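Local coordinates for protein type III effector HopU1 (Pseudomonas syringae pv. tomato, PDB 3U0J) that probably transfers ADP-ribose from NAD+ to arginine side chains of target proteins, as a bacterial type III effector directed at plant immunity, at residues Arg44-Phe50 / Pro146-Met150. Residues are numbered along the deposited sequence.
Sequences RHDFYRF and PHIKM
Two alpha-helices pack obliquely in the helical part of this ADP-ribosyltransferase: the axes of the short segments 44-50 and 146-150 approach to 9.0 Å at a signed crossing angle of -127°. Pro146, in the first turn of helix 145-162, marks the closest backbone approach, its CA 5.0 Å from Phe47 CA. A proline suits a first turn, where its missing amide hydrogen costs no helical bond, and its compact ring admits the neighbouring helix: Pro146 CB lies 3.8 Å from Phe50 CB and 4.2 Å from Asp46 CB.

Phe47 leaves its helix sideways and, with chi1 t, sets its ring against Pro146, His147, Met150 and Ala94 of helix 89-99. Phe47 CD1 meets Pro146 O at 3.7 Å, near the ring plane, and Phe47 CE1 comes 3.7 Å from His147 ND1. Met150, flexible and apolar (chi1 t, chi2 p, chi3 t), puts CG over one face in a CH-pi contact, 4.1 Å from the Phe47 centroid, and SD obliquely 5.5 Å from it, a Met-aromatic contact.

Phe50, also t, fills the buried side with an apolar ring, CE2 3.5 Å from His147 CB; His147 tolerates burial because NE2 hydrogen-bonds His98. Met150 CE ends 3.7 Å from Arg44 CG.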
loop_
_atom_site.group_PDB
_atom_site.type_symbol
_atom_site.label_atom_id
_atom_site.label_comp_id
_atom_site.label_asym_id
_atom_site.label_seq_id
_atom_site.Cartn_x
_atom_site.Cartn_y
_atom_site.Cartn_z
ATOM N N ARG A 44 11.815 -5.276 -14.504
ATOM C CA ARG A 44 12.663 -4.335 -13.774
ATOM C C ARG A 44 13.193 -3.222 -14.674
ATOM O O ARG A 44 13.415 -2.108 -14.219
ATOM C CB ARG A 44 13.791 -5.058 -13.053
ATOM C CG ARG A 44 13.306 -5.962 -11.922
ATOM C CD ARG A 44 14.440 -6.493 -11.029
ATOM N NE ARG A 44 15.251 -7.500 -11.719
ATOM C CZ ARG A 44 14.890 -8.774 -11.883
ATOM N NH1 ARG A 44 13.720 -9.215 -11.405
ATOM N NH2 ARG A 44 15.694 -9.607 -12.542
ATOM N N HIS A 45 13.368 -3.499 -15.962
ATOM C CA HIS A 45 13.728 -2.431 -16.886
ATOM C C HIS A 45 12.522 -1.508 -17.157
ATOM O O HIS A 45 12.640 -0.276 -17.201
ATOM C CB HIS A 45 14.223 -3.023 -18.203
ATOM C CG HIS A 45 15.702 -3.245 -18.259
ATOM N ND1 HIS A 45 16.270 -4.499 -18.169
ATOM C CD2 HIS A 45 16.726 -2.376 -18.417
ATOM C CE1 HIS A 45 17.582 -4.390 -18.253
ATOM N NE2 HIS A 45 17.884 -3.111 -18.402
ATOM N N ASP A 46 11.368 -2.137 -17.373
ATOM C CA ASP A 46 10.132 -1.423 -17.583
ATOM C C ASP A 46 9.992 -0.418 -16.447
ATOM O O ASP A 46 9.854 0.790 -16.677
ATOM C CB ASP A 46 8.968 -2.403 -17.541
ATOM C CG ASP A 46 8.862 -3.237 -18.790
ATOM O OD1 ASP A 46 9.579 -2.922 -19.768
ATOM O OD2 ASP A 46 8.056 -4.208 -18.797
ATOM N N PHE A 47 10.058 -0.928 -15.216
ATOM C CA PHE A 47 9.880 -0.088 -14.042
ATOM C C PHE A 47 10.813 1.121 -13.990
ATOM O O PHE A 47 10.379 2.238 -13.712
ATOM C CB PHE A 47 10.047 -0.878 -12.759
ATOM C CG PHE A 47 9.894 -0.032 -11.534
ATOM C CD1 PHE A 47 8.627 0.272 -11.039
ATOM C CD2 PHE A 47 11.010 0.508 -10.898
ATOM C CE1 PHE A 47 8.482 1.067 -9.912
ATOM C CE2 PHE A 47 10.874 1.305 -9.767
ATOM C CZ PHE A 47 9.614 1.588 -9.271
ATOM N N TYR A 48 12.093 0.884 -14.222
ATOM C CA TYR A 48 13.057 1.965 -14.250
ATOM C C TYR A 48 12.635 3.068 -15.235
ATOM O O TYR A 48 12.664 4.257 -14.899
ATOM C CB TYR A 48 14.456 1.450 -14.599
ATOM C CG TYR A 48 15.421 2.579 -14.711
ATOM C CD1 TYR A 48 15.944 3.167 -13.583
ATOM C CD2 TYR A 48 15.766 3.109 -15.946
ATOM C CE1 TYR A 48 16.816 4.245 -13.672
ATOM C CE2 TYR A 48 16.643 4.190 -16.049
ATOM C CZ TYR A 48 17.163 4.751 -14.904
ATOM O OH TYR A 48 18.030 5.823 -14.974
ATOM N N ARG A 49 12.240 2.679 -16.443
ATOM C CA ARG A 49 11.808 3.650 -17.438
ATOM C C ARG A 49 10.502 4.323 -17.032
ATOM O O ARG A 49 10.289 5.498 -17.322
ATOM C CB ARG A 49 11.650 3.003 -18.831
ATOM C CG ARG A 49 12.935 2.967 -19.675
ATOM C CD ARG A 49 13.786 4.247 -19.535
ATOM N NE ARG A 49 15.179 3.980 -19.877
ATOM C CZ ARG A 49 16.166 4.863 -19.774
ATOM N NH1 ARG A 49 15.900 6.092 -19.353
ATOM N NH2 ARG A 49 17.416 4.515 -20.106
ATOM N N PHE A 50 9.625 3.567 -16.381
ATOM C CA PHE A 50 8.367 4.107 -15.899
ATOM C C PHE A 50 8.661 5.167 -14.887
ATOM O O PHE A 50 8.133 6.281 -14.971
ATOM C CB PHE A 50 7.509 3.023 -15.233
ATOM C CG PHE A 50 6.438 3.567 -14.302
ATOM C CD1 PHE A 50 5.217 4.010 -14.794
ATOM C CD2 PHE A 50 6.652 3.630 -12.934
ATOM C CE1 PHE A 50 4.223 4.515 -13.933
ATOM C CE2 PHE A 50 5.670 4.130 -12.080
ATOM C CZ PHE A 50 4.452 4.567 -12.589
ATOM N N PRO A 146 3.742 -1.296 -15.047
ATOM C CA PRO A 146 5.117 -1.525 -14.607
ATOM C C PRO A 146 5.268 -1.329 -13.102
ATOM O O PRO A 146 6.056 -2.021 -12.485
ATOM C CB PRO A 146 5.904 -0.457 -15.358
ATOM C CG PRO A 146 5.071 -0.095 -16.497
ATOM C CD PRO A 146 3.664 -0.237 -16.065
ATOM N N HIS A 147 4.511 -0.410 -12.516
ATOM C CA HIS A 147 4.582 -0.170 -11.076
ATOM C C HIS A 147 3.707 -1.151 -10.291
ATOM O O HIS A 147 4.071 -1.609 -9.200
ATOM C CB HIS A 147 4.171 1.270 -10.751
ATOM C CG HIS A 147 4.098 1.565 -9.283
ATOM N ND1 HIS A 147 5.199 1.950 -8.547
ATOM C CD2 HIS A 147 3.054 1.543 -8.417
ATOM C CE1 HIS A 147 4.840 2.150 -7.291
ATOM N NE2 HIS A 147 3.543 1.913 -7.184
ATOM N N ILE A 148 2.538 -1.462 -10.832
ATOM C CA ILE A 148 1.667 -2.368 -10.112
ATOM C C ILE A 148 2.399 -3.683 -9.946
ATOM O O ILE A 148 2.408 -4.271 -8.862
ATOM C CB ILE A 148 0.329 -2.580 -10.831
ATOM C CG1 ILE A 148 -0.501 -1.294 -10.754
ATOM C CG2 ILE A 148 -0.411 -3.710 -10.191
ATOM C CD1 ILE A 148 -1.718 -1.268 -11.642
ATOM N N LYS A 149 3.049 -4.111 -11.024
ATOM C CA LYS A 149 3.720 -5.392 -11.032
ATOM C C LYS A 149 4.918 -5.338 -10.111
ATOM O O LYS A 149 5.139 -6.253 -9.332
ATOM C CB LYS A 149 4.112 -5.827 -12.453
ATOM C CG LYS A 149 2.937 -5.908 -13.434
ATOM C CD LYS A 149 3.264 -6.767 -14.653
ATOM C CE LYS A 149 4.527 -6.290 -15.389
ATOM N NZ LYS A 149 4.951 -7.227 -16.481
ATOM N N MET A 150 5.683 -4.255 -10.172
ATOM C CA MET A 150 6.882 -4.175 -9.358
ATOM C C MET A 150 6.511 -4.220 -7.884
ATOM O O MET A 150 7.145 -4.944 -7.114
ATOM C CB MET A 150 7.720 -2.941 -9.692
ATOM C CG MET A 150 9.235 -3.135 -9.460
ATOM S SD MET A 150 9.981 -4.662 -10.100
ATOM C CE MET A 150 11.351 -4.672 -9.024
#